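Local atomic coordinates of adherence and virulence protein A (Streptococcus pneumoniae, PDB entry 6PON), a protein that probably binds fibronectin and takes part in pneumococcal adherence and virulence. Residues 22-27 and 35-40; 29-34 and 64-69; 73-78 and 141-146; 99-104 and 117-122. All coordinates share one frame; numbering follows the deposited sequence.

How the contacts relate
From the N terminus, contact 1 comes first: it zips strand 23-28 to strand 34-41 as a hairpin. Contact 2 crosses it, because 29-34 is the connection at the end of that hairpin, and it meets 64-69, on the approach to helix 74-83. Contact 3 then closes a long loop by bringing the start of that helix against the end of strand 139-142, and contact 4, the hairpin pairing of 99-104 with 117-122, nests inside this loop. Gln29 and Ser73 probably share a hydrogen bond that joins contacts 2 and 3. Leu35 and Leu37 pack on Leu118, so the four-stranded sheet of contact 1 meets the five-stranded sheet of contact 4.

Contact 1 of 4, residues 22-27 and 35-40; sequences GRIQKI and LVLQIR
Ile24 and Ile39 lie side by side and point the same way, CG1 against CG1 at 3.9 Å, on the buried face of this antiparallel hairpin. Farther along that face Ile27 and Leu37 repeat the arrangement, with Ile27 CG1 3.7 Å from Leu37 CD2. The CG2 branch of Ile27 also reaches Leu35 CD1, at 3.8 Å. Ile24 and Leu37 instead meet diagonally through their CD1 methyls.

The opposite face carries Arg23, Arg40, Lys26 and Gln38. Lys26 CB touches Gln38 CB at 3.7 Å, while the ends of Arg23, Lys26 and Arg40 lead away from the partner strand; Arg23 NH1 hydrogen-bonds Gly85 O. A classic beta bulge breaks the register: Gln25 and Lys26 both face Gln38, whose O receives a nearly straight bond from Gln25 N (2.7 Å, 165°) and a weak one from Lys26 N. Gln25, the extra residue of the bulge, points toward the partner strand, and its side chain passes beside that of Arg40.

Beneath the apolar face lie Ile88 of strand 87-93, against Ile24 and Ile39, and helix 74-83, which meets Ile27 and Leu35; strand 44-51 continues the sheet beside 35-40.

Contact 2 of 4, residues 29-34 and 64-69; sequences QPFEQE and TTFENP
Gln29 meets Pro69 through its backbone: Gln29 O lies 3.4 Å from Pro69 CD, where two irregular segments pass at the surface. Segment 29-34 is the connection of the hairpin between strands 23-28 and 34-41, and it folds into a type I beta turn from Phe31 to Glu34. The side chain of Gln29 takes no part across the contact. Fully extended, with CG anti to the backbone N (chi1 -180°), it reaches back over its own loop, and its NE2 donates to Glu32 O at 2.6 Å; that acceptor lies close to the plane of the Gln29 side-chain amide, whose OE1 bonds Ser73.

Pro30 makes the main apolar contact. Its CB rests 3.6 Å from Phe66 CB, and its CG reaches 3.7 Å from Phe66 CD1, so the proline ring crosses the root of the phenylalanine at a slant. Pro30 O and Glu67 O are joined by a water that donates to both, at 3.1 Å and 2.8 Å from its oxygen. This polar bridge runs beside the apolar contact and ties the two backbones without a direct bond.

Phe31 comes next. Its CE2 stands near the plane of the Phe66 ring, at the edge by CD1, a loose approach, and the bridging water lies over one face of the Phe31 ring, offset toward the rim. Glu34 then closes the turn, its N donating to Phe31 O at 3.2 Å.

Contact 3 of 4, residues 73-78 and 141-146; sequences STFIMV and EVIKHV
Phe75 and Ile143 make the apolar centre of this contact, where the first turn of helix 74-83 packs against the end of strand 139-142 and the residue that follows it. Ile143 CG1 sits over one face of the phenyl ring in a CH-pi contact, 3.7 Å from the ring centroid and 17° off its normal. Phe75 CG, anti to the backbone N (chi1 170°), starts the ring toward 141-146. The ring atom CE1 also comes 3.2 Å from Ile143 N.

The other packing is done by the aliphatic part of Glu141. Its CG comes 3.3 Å from Phe75 CD1, and its CB lies 3.5 Å from Val78 CG1, the glutamate and valine side chains crossing at about a right angle. Thr74 touches the far end, its CG2 methyl near OE1.

No hydrogen bond crosses between the two segments. In the helix, Ser73 is the N-cap: its OG accepts from Ile76 N at 3.2 Å and also bonds Gln29. In the other segment, Glu141 OE2 takes two short bonds, from Val142 N on its anti lone pair and from His145 NE2 on its syn lone pair, each at 2.6 Å; the carboxylate meets the imidazole near the ring plane.

With a sharp bend at chi2 (39°), Glu141 turns its carboxylate back on its own backbone. The OE2 of buried Glu141 is thus gripped from two directions, and the bond to NE2 restrains the imidazole. Such a pairing would tend to favour an ionised carboxylate, although Val142 O, a second acceptor 3.2 Å from Glu141 OE2, would work the other way.

Contact 4 of 4, residues 99-104 and 117-122; sequences IVEITV and TLIIEI
Ile119 fills the hollow between Ile99 and Glu101 of the neighbouring strand. Its CG2 branch lies 3.9 Å from Ile99 CG2, and on the other flank its CG1 runs beside the stem of Glu101, 3.9 Å from CG. All three side chains lie side by side and point the same way. Thr117 fills the next notch with a methyl: with OG1 beside the backbone N (chi1 -47°), CG2 is left anti to that N and packs 3.8 Å from Glu101 CB. The Glu101 stem therefore meets two successive side chains on this face of the partner strand, and its carboxylate oxygen OE2 still reaches the CD1 methyl of Ile119.

On the reverse face the bumps are Val100, Ile102, Leu118 and Ile120. Ile120 turns its CG2 between its backbone N and carbonyl carbon, the crowded position, which brings that methyl down on Val100 CB at 3.7 Å. Ile102 and Leu118 meet less closely, CB to CB at 4.2 Å. Beyond the hairpin, Ile102 packs on Leu48, Leu118 on Leu131 and Ile120 on Leu50.

Between the two faces, this antiparallel hairpin is stitched by paired backbone bonds, Val100 with Ile120 and Ile102 with Leu118, the shortest being Leu118 N to Ile102 O at 2.7 Å. The non-hydrogen-bonded pairs add CA-H...O contacts, such as Ile119 CA to Val100 O at 3.3 Å.

Glu121 is the buried charged residue of the contact. Its carboxylate is answered by a salt bridge to Arg154 and a hydrogen bond to Tyr162, which would favour its ionised form, while most of the other packing is aliphatic.

Contact 1 of 4, residues 22-27 and 35-40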
# COMPACT_ATOMS: atom_id res chain seq x y z
N GLY B 22 2.90 -33.60 -25.96
CA GLY B 22 3.92 -34.62 -25.96
C GLY B 22 3.33 -36.01 -25.89
O GLY B 22 2.12 -36.21 -25.78
N ARG B 23 4.22 -37.00 -25.96
CA ARG B 23 3.85 -38.40 -25.89
C ARG B 23 4.59 -39.04 -24.73
O ARG B 23 5.80 -38.84 -24.59
CB ARG B 23 4.20 -39.13 -27.19
CG ARG B 23 3.28 -38.81 -28.36
CD ARG B 23 1.92 -39.53 -28.22
NE ARG B 23 0.98 -39.17 -29.28
CZ ARG B 23 -0.24 -39.68 -29.43
NH1 ARG B 23 -0.71 -40.59 -28.59
NH2 ARG B 23 -1.01 -39.27 -30.44
N ILE B 24 3.86 -39.77 -23.89
CA ILE B 24 4.48 -40.51 -22.80
C ILE B 24 5.08 -41.78 -23.37
O ILE B 24 4.36 -42.61 -23.93
CB ILE B 24 3.46 -40.84 -21.70
CG1 ILE B 24 2.88 -39.55 -21.11
CG2 ILE B 24 4.12 -41.67 -20.61
CD1 ILE B 24 1.67 -39.79 -20.27
N GLN B 25 6.39 -41.93 -23.21
CA GLN B 25 7.12 -43.04 -23.80
C GLN B 25 7.55 -44.10 -22.80
O GLN B 25 7.82 -45.23 -23.20
CB GLN B 25 8.38 -42.52 -24.52
CG GLN B 25 8.13 -41.93 -25.90
CD GLN B 25 9.38 -41.29 -26.48
OE1 GLN B 25 10.25 -40.82 -25.75
NE2 GLN B 25 9.46 -41.24 -27.80
N LYS B 26 7.63 -43.76 -21.51
CA LYS B 26 8.12 -44.72 -20.54
C LYS B 26 7.55 -44.35 -19.17
O LYS B 26 7.35 -43.17 -18.87
CB LYS B 26 9.65 -44.75 -20.53
CG LYS B 26 10.23 -46.03 -19.99
CD LYS B 26 11.76 -45.99 -19.90
CE LYS B 26 12.30 -47.21 -19.11
NZ LYS B 26 13.80 -47.27 -19.06
N ILE B 27 7.24 -45.37 -18.37
CA ILE B 27 6.55 -45.18 -17.10
C ILE B 27 7.18 -46.12 -16.09
O ILE B 27 7.14 -47.34 -16.26
CB ILE B 27 5.03 -45.45 -17.23
CG1 ILE B 27 4.36 -44.42 -18.15
CG2 ILE B 27 4.35 -45.43 -15.89
CD1 ILE B 27 3.64 -45.06 -19.34
N LEU B 35 6.61 -41.55 -9.10
CA LEU B 35 6.31 -41.95 -10.47
C LEU B 35 7.11 -41.06 -11.40
O LEU B 35 7.10 -39.83 -11.25
CB LEU B 35 4.80 -41.82 -10.75
CG LEU B 35 4.33 -42.02 -12.19
CD1 LEU B 35 4.47 -43.50 -12.60
CD2 LEU B 35 2.90 -41.50 -12.40
N VAL B 36 7.80 -41.66 -12.37
CA VAL B 36 8.60 -40.95 -13.36
C VAL B 36 8.12 -41.31 -14.76
O VAL B 36 8.03 -42.49 -15.10
CB VAL B 36 10.10 -41.25 -13.20
CG1 VAL B 36 10.90 -40.55 -14.29
CG2 VAL B 36 10.57 -40.81 -11.84
N LEU B 37 7.83 -40.30 -15.56
CA LEU B 37 7.40 -40.46 -16.95
C LEU B 37 8.48 -39.90 -17.87
O LEU B 37 8.90 -38.75 -17.71
CB LEU B 37 6.08 -39.73 -17.22
CG LEU B 37 4.91 -39.89 -16.26
CD1 LEU B 37 3.69 -39.17 -16.80
CD2 LEU B 37 4.60 -41.36 -16.05
N GLN B 38 8.91 -40.70 -18.85
CA GLN B 38 9.67 -40.16 -19.97
C GLN B 38 8.68 -39.67 -21.02
O GLN B 38 7.82 -40.44 -21.47
CB GLN B 38 10.62 -41.21 -20.55
CG GLN B 38 11.78 -40.61 -21.34
CD GLN B 38 12.26 -41.53 -22.45
OE1 GLN B 38 12.08 -41.23 -23.64
NE2 GLN B 38 12.88 -42.66 -22.07
N ILE B 39 8.79 -38.39 -21.38
CA ILE B 39 7.84 -37.76 -22.29
C ILE B 39 8.61 -37.13 -23.43
O ILE B 39 9.53 -36.34 -23.19
CB ILE B 39 6.98 -36.70 -21.58
CG1 ILE B 39 6.05 -37.35 -20.55
CG2 ILE B 39 6.17 -35.88 -22.57
CD1 ILE B 39 5.57 -36.35 -19.49
N ARG B 40 8.23 -37.46 -24.66
CA ARG B 40 8.80 -36.83 -25.84
C ARG B 40 7.89 -35.68 -26.26
O ARG B 40 6.67 -35.85 -26.36
CB ARG B 40 8.95 -37.82 -26.99
CG ARG B 40 9.40 -37.19 -28.30
CD ARG B 40 9.95 -38.23 -29.25
NE ARG B 40 10.58 -37.63 -30.42
CZ ARG B 40 11.82 -37.14 -30.45
NH1 ARG B 40 12.58 -37.16 -29.35
NH2 ARG B 40 12.29 -36.61 -31.57

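Contact 2 of 4, residues 29-34 and 64-69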
# COMPACT_ATOMS: atom_id res chain seq x y z
N GLN B 29 8.30 -46.61 -11.59
CA GLN B 29 8.11 -46.31 -10.17
C GLN B 29 9.44 -46.56 -9.45
O GLN B 29 9.63 -47.61 -8.82
CB GLN B 29 7.00 -47.18 -9.59
CG GLN B 29 6.66 -47.01 -8.12
CD GLN B 29 5.49 -47.90 -7.70
OE1 GLN B 29 5.03 -48.75 -8.48
NE2 GLN B 29 5.00 -47.71 -6.47
N PRO B 30 10.41 -45.63 -9.55
CA PRO B 30 11.72 -45.88 -8.90
C PRO B 30 11.63 -46.05 -7.40
O PRO B 30 12.30 -46.92 -6.84
CB PRO B 30 12.57 -44.67 -9.31
CG PRO B 30 11.64 -43.68 -9.88
CD PRO B 30 10.39 -44.38 -10.33
N PHE B 31 10.82 -45.25 -6.72
CA PHE B 31 10.56 -45.45 -5.30
C PHE B 31 9.07 -45.71 -5.11
O PHE B 31 8.26 -45.51 -6.02
CB PHE B 31 11.03 -44.25 -4.48
CG PHE B 31 12.48 -43.97 -4.66
CD1 PHE B 31 13.43 -44.73 -3.99
CD2 PHE B 31 12.91 -42.96 -5.52
CE1 PHE B 31 14.79 -44.48 -4.16
CE2 PHE B 31 14.25 -42.70 -5.69
CZ PHE B 31 15.20 -43.46 -5.02
N GLU B 32 8.71 -46.17 -3.90
CA GLU B 32 7.35 -46.65 -3.66
C GLU B 32 6.32 -45.59 -4.00
O GLU B 32 5.31 -45.87 -4.66
CB GLU B 32 7.20 -47.11 -2.21
CG GLU B 32 6.05 -48.09 -2.02
CD GLU B 32 6.40 -49.50 -2.49
OE1 GLU B 32 6.56 -50.40 -1.64
OE2 GLU B 32 6.52 -49.72 -3.72
N GLN B 33 6.55 -44.35 -3.58
CA GLN B 33 5.56 -43.30 -3.77
C GLN B 33 6.00 -42.28 -4.81
O GLN B 33 5.61 -41.11 -4.76
CB GLN B 33 5.26 -42.59 -2.46
CG GLN B 33 5.26 -43.51 -1.24
CD GLN B 33 5.37 -42.70 0.04
OE1 GLN B 33 4.37 -42.14 0.51
NE2 GLN B 33 6.59 -42.61 0.59
N GLU B 34 6.81 -42.71 -5.77
CA GLU B 34 7.27 -41.79 -6.80
C GLU B 34 7.04 -42.39 -8.17
O GLU B 34 7.25 -43.59 -8.39
CB GLU B 34 8.75 -41.46 -6.59
CG GLU B 34 9.05 -40.97 -5.18
CD GLU B 34 10.22 -40.03 -5.12
OE1 GLU B 34 10.29 -39.26 -4.14
OE2 GLU B 34 11.07 -40.04 -6.04
N THR B 64 17.62 -35.86 -13.25
CA THR B 64 18.17 -36.98 -12.51
C THR B 64 17.81 -38.31 -13.17
O THR B 64 16.87 -38.41 -13.96
CB THR B 64 17.69 -36.96 -11.06
OG1 THR B 64 16.29 -37.19 -11.01
CG2 THR B 64 17.98 -35.60 -10.41
N THR B 65 18.59 -39.33 -12.85
CA THR B 65 18.41 -40.69 -13.33
C THR B 65 17.99 -41.59 -12.18
O THR B 65 18.39 -41.39 -11.03
CB THR B 65 19.69 -41.24 -13.94
OG1 THR B 65 20.72 -41.22 -12.94
CG2 THR B 65 20.11 -40.41 -15.15
N PHE B 66 17.19 -42.59 -12.50
CA PHE B 66 16.58 -43.42 -11.48
C PHE B 66 16.88 -44.87 -11.80
O PHE B 66 16.96 -45.25 -12.97
CB PHE B 66 15.07 -43.19 -11.39
CG PHE B 66 14.68 -41.74 -11.18
CD1 PHE B 66 14.42 -41.26 -9.91
CD2 PHE B 66 14.58 -40.87 -12.26
CE1 PHE B 66 14.06 -39.94 -9.72
CE2 PHE B 66 14.23 -39.54 -12.08
CZ PHE B 66 13.96 -39.08 -10.80
N GLU B 67 17.05 -45.67 -10.75
CA GLU B 67 17.17 -47.11 -10.88
C GLU B 67 15.78 -47.73 -10.82
O GLU B 67 15.15 -47.77 -9.76
CB GLU B 67 18.06 -47.68 -9.78
CG GLU B 67 19.14 -46.74 -9.32
CD GLU B 67 20.32 -47.46 -8.74
OE1 GLU B 67 21.42 -47.32 -9.31
OE2 GLU B 67 20.14 -48.18 -7.73
N ASN B 68 15.30 -48.22 -11.95
CA ASN B 68 13.98 -48.81 -11.98
C ASN B 68 14.00 -50.18 -11.31
O ASN B 68 15.05 -50.81 -11.19
CB ASN B 68 13.49 -48.92 -13.42
CG ASN B 68 13.34 -47.57 -14.07
OD1 ASN B 68 12.97 -46.60 -13.41
ND2 ASN B 68 13.66 -47.48 -15.37
N PRO B 69 12.86 -50.63 -10.80
CA PRO B 69 12.79 -51.97 -10.21
C PRO B 69 12.81 -53.04 -11.30
O PRO B 69 12.63 -52.78 -12.49
CB PRO B 69 11.48 -51.98 -9.41
CG PRO B 69 10.70 -50.79 -9.89
CD PRO B 69 11.67 -49.80 -10.50
O HOH W 1 15.32 -46.30 -7.33

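Contact 3 of 4, residues 73-78 and 141-146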
# COMPACT_ATOMS: atom_id res chain seq x y z
N SER B 73 5.32 -52.97 -10.61
CA SER B 73 4.26 -53.30 -9.68
C SER B 73 2.94 -53.42 -10.41
O SER B 73 2.79 -53.01 -11.56
CB SER B 73 4.15 -52.22 -8.60
OG SER B 73 3.85 -50.96 -9.20
N THR B 74 1.94 -53.97 -9.70
CA THR B 74 0.57 -53.90 -10.20
C THR B 74 0.20 -52.46 -10.57
O THR B 74 -0.40 -52.21 -11.62
CB THR B 74 -0.40 -54.46 -9.15
OG1 THR B 74 -0.14 -55.85 -8.94
CG2 THR B 74 -1.86 -54.30 -9.58
N PHE B 75 0.57 -51.50 -9.71
CA PHE B 75 0.25 -50.10 -9.97
C PHE B 75 0.76 -49.67 -11.34
O PHE B 75 0.04 -49.00 -12.09
CB PHE B 75 0.86 -49.22 -8.88
CG PHE B 75 0.82 -47.72 -9.17
CD1 PHE B 75 -0.36 -46.99 -8.98
CD2 PHE B 75 1.96 -47.04 -9.56
CE1 PHE B 75 -0.40 -45.63 -9.19
CE2 PHE B 75 1.93 -45.68 -9.79
CZ PHE B 75 0.74 -44.97 -9.60
N ILE B 76 1.98 -50.07 -11.69
CA ILE B 76 2.62 -49.55 -12.89
C ILE B 76 2.01 -50.16 -14.14
O ILE B 76 1.80 -49.47 -15.15
CB ILE B 76 4.14 -49.79 -12.82
CG1 ILE B 76 4.75 -48.87 -11.76
CG2 ILE B 76 4.77 -49.51 -14.18
CD1 ILE B 76 4.78 -47.42 -12.20
N MET B 77 1.72 -51.47 -14.10
CA MET B 77 1.14 -52.13 -15.27
C MET B 77 -0.22 -51.54 -15.61
O MET B 77 -0.57 -51.42 -16.79
CB MET B 77 1.01 -53.64 -15.04
CG MET B 77 2.23 -54.28 -14.41
SD MET B 77 2.09 -56.06 -14.17
CE MET B 77 2.99 -56.49 -15.63
N VAL B 78 -1.02 -51.20 -14.60
CA VAL B 78 -2.29 -50.51 -14.85
C VAL B 78 -2.03 -49.13 -15.46
O VAL B 78 -2.72 -48.72 -16.40
CB VAL B 78 -3.14 -50.42 -13.57
CG1 VAL B 78 -4.45 -49.66 -13.83
CG2 VAL B 78 -3.45 -51.80 -13.04
N GLU B 141 -6.24 -46.81 -10.81
CA GLU B 141 -5.15 -47.27 -9.94
C GLU B 141 -4.62 -46.06 -9.17
O GLU B 141 -4.86 -44.91 -9.54
CB GLU B 141 -4.06 -47.98 -10.76
CG GLU B 141 -2.98 -48.75 -10.03
CD GLU B 141 -3.41 -49.54 -8.79
OE1 GLU B 141 -3.36 -50.79 -8.81
OE2 GLU B 141 -3.73 -48.91 -7.75
N VAL B 142 -3.92 -46.33 -8.08
CA VAL B 142 -3.58 -45.26 -7.15
C VAL B 142 -2.39 -45.71 -6.32
O VAL B 142 -2.37 -46.82 -5.79
CB VAL B 142 -4.78 -44.87 -6.26
CG1 VAL B 142 -5.43 -46.11 -5.67
CG2 VAL B 142 -4.33 -43.95 -5.15
N ILE B 143 -1.38 -44.83 -6.20
CA ILE B 143 -0.09 -45.30 -5.73
C ILE B 143 -0.10 -45.64 -4.25
O ILE B 143 0.72 -46.45 -3.81
CB ILE B 143 0.99 -44.26 -6.08
CG1 ILE B 143 2.32 -44.97 -6.32
CG2 ILE B 143 1.09 -43.18 -5.00
CD1 ILE B 143 3.39 -44.05 -6.86
N LYS B 144 -1.01 -45.07 -3.47
CA LYS B 144 -1.15 -45.43 -2.06
C LYS B 144 -2.60 -45.84 -1.81
O LYS B 144 -3.47 -44.97 -1.65
CB LYS B 144 -0.74 -44.30 -1.14
CG LYS B 144 0.66 -44.46 -0.58
CD LYS B 144 0.93 -43.46 0.55
CE LYS B 144 1.21 -42.08 0.01
NZ LYS B 144 1.06 -41.03 1.07
N HIS B 145 -2.87 -47.14 -1.76
CA HIS B 145 -4.22 -47.60 -1.49
C HIS B 145 -4.63 -47.23 -0.07
O HIS B 145 -3.83 -47.32 0.87
CB HIS B 145 -4.34 -49.11 -1.70
CG HIS B 145 -4.21 -49.53 -3.13
ND1 HIS B 145 -4.61 -50.77 -3.58
CD2 HIS B 145 -3.73 -48.87 -4.21
CE1 HIS B 145 -4.40 -50.85 -4.88
NE2 HIS B 145 -3.86 -49.72 -5.29
N VAL B 146 -5.87 -46.76 0.09
CA VAL B 146 -6.42 -46.44 1.41
C VAL B 146 -7.82 -47.04 1.45
O VAL B 146 -8.71 -46.59 0.72
CB VAL B 146 -6.47 -44.94 1.70
CG1 VAL B 146 -6.57 -44.70 3.22
CG2 VAL B 146 -5.27 -44.20 1.11

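Contact 4 of 4, residues 99-104 and 117-122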
# COMPACT_ATOMS: atom_id res chain seq x y z
N ILE B 99 -2.73 -29.49 -6.18
CA ILE B 99 -3.26 -30.60 -6.97
C ILE B 99 -3.03 -30.31 -8.44
O ILE B 99 -3.39 -29.23 -8.92
CB ILE B 99 -4.77 -30.81 -6.74
CG1 ILE B 99 -5.09 -30.82 -5.25
CG2 ILE B 99 -5.23 -32.11 -7.43
CD1 ILE B 99 -6.51 -31.09 -4.96
N VAL B 100 -2.48 -31.29 -9.16
CA VAL B 100 -2.28 -31.17 -10.60
C VAL B 100 -3.00 -32.30 -11.31
O VAL B 100 -2.92 -33.46 -10.90
CB VAL B 100 -0.80 -31.16 -11.00
CG1 VAL B 100 -0.67 -31.10 -12.50
CG2 VAL B 100 -0.10 -29.97 -10.35
N GLU B 101 -3.66 -31.95 -12.41
CA GLU B 101 -4.38 -32.90 -13.24
C GLU B 101 -3.81 -32.86 -14.65
O GLU B 101 -3.66 -31.79 -15.25
CB GLU B 101 -5.88 -32.60 -13.26
CG GLU B 101 -6.52 -32.81 -11.89
CD GLU B 101 -8.01 -32.60 -11.89
OE1 GLU B 101 -8.54 -32.02 -12.86
OE2 GLU B 101 -8.66 -33.03 -10.92
N ILE B 102 -3.48 -34.05 -15.16
CA ILE B 102 -2.88 -34.25 -16.46
C ILE B 102 -3.86 -35.10 -17.24
O ILE B 102 -4.05 -36.29 -16.92
CB ILE B 102 -1.51 -34.93 -16.36
CG1 ILE B 102 -0.55 -34.07 -15.55
CG2 ILE B 102 -1.00 -35.26 -17.78
CD1 ILE B 102 0.74 -34.76 -15.17
N THR B 103 -4.47 -34.52 -18.26
CA THR B 103 -5.40 -35.27 -19.09
C THR B 103 -4.66 -35.85 -20.29
O THR B 103 -3.83 -35.18 -20.92
CB THR B 103 -6.57 -34.40 -19.55
OG1 THR B 103 -7.11 -33.71 -18.42
CG2 THR B 103 -7.66 -35.25 -20.10
N VAL B 104 -4.94 -37.12 -20.57
CA VAL B 104 -4.29 -37.87 -21.63
C VAL B 104 -5.34 -38.63 -22.42
O VAL B 104 -6.41 -38.98 -21.91
CB VAL B 104 -3.24 -38.88 -21.10
CG1 VAL B 104 -2.21 -38.17 -20.26
CG2 VAL B 104 -3.95 -39.99 -20.33
N THR B 117 -7.20 -39.26 -16.60
CA THR B 117 -6.60 -38.12 -15.91
C THR B 117 -5.61 -38.63 -14.87
O THR B 117 -5.97 -39.44 -14.02
CB THR B 117 -7.65 -37.25 -15.22
OG1 THR B 117 -8.75 -37.00 -16.11
CG2 THR B 117 -7.03 -35.93 -14.77
N LEU B 118 -4.37 -38.16 -14.95
CA LEU B 118 -3.35 -38.50 -13.97
C LEU B 118 -3.29 -37.35 -12.97
O LEU B 118 -3.04 -36.21 -13.37
CB LEU B 118 -2.00 -38.73 -14.65
CG LEU B 118 -0.80 -39.07 -13.77
CD1 LEU B 118 -0.97 -40.40 -13.06
CD2 LEU B 118 0.47 -39.04 -14.59
N ILE B 119 -3.57 -37.64 -11.70
CA ILE B 119 -3.75 -36.64 -10.66
C ILE B 119 -2.70 -36.84 -9.58
O ILE B 119 -2.56 -37.95 -9.04
CB ILE B 119 -5.15 -36.72 -10.02
CG1 ILE B 119 -6.26 -36.64 -11.06
CG2 ILE B 119 -5.28 -35.66 -8.92
CD1 ILE B 119 -7.68 -36.82 -10.46
N ILE B 120 -2.00 -35.76 -9.22
CA ILE B 120 -1.12 -35.77 -8.05
C ILE B 120 -1.67 -34.79 -7.03
O ILE B 120 -1.98 -33.64 -7.36
CB ILE B 120 0.35 -35.46 -8.39
CG1 ILE B 120 1.20 -35.49 -7.12
CG2 ILE B 120 0.53 -34.10 -9.12
CD1 ILE B 120 2.69 -35.27 -7.36
N GLU B 121 -1.84 -35.26 -5.80
CA GLU B 121 -2.24 -34.45 -4.66
C GLU B 121 -1.06 -34.39 -3.71
O GLU B 121 -0.59 -35.43 -3.23
CB GLU B 121 -3.45 -35.05 -3.95
CG GLU B 121 -4.62 -35.38 -4.85
CD GLU B 121 -5.64 -36.23 -4.12
OE1 GLU B 121 -5.34 -36.60 -2.96
OE2 GLU B 121 -6.72 -36.52 -4.70
N ILE B 122 -0.58 -33.18 -3.45
CA ILE B 122 0.56 -32.96 -2.58
C ILE B 122 -0.01 -32.41 -1.28
O ILE B 122 -0.21 -31.20 -1.13
CB ILE B 122 1.59 -32.04 -3.21
CG1 ILE B 122 2.06 -32.69 -4.51
CG2 ILE B 122 2.76 -31.82 -2.27
CD1 ILE B 122 2.73 -31.73 -5.46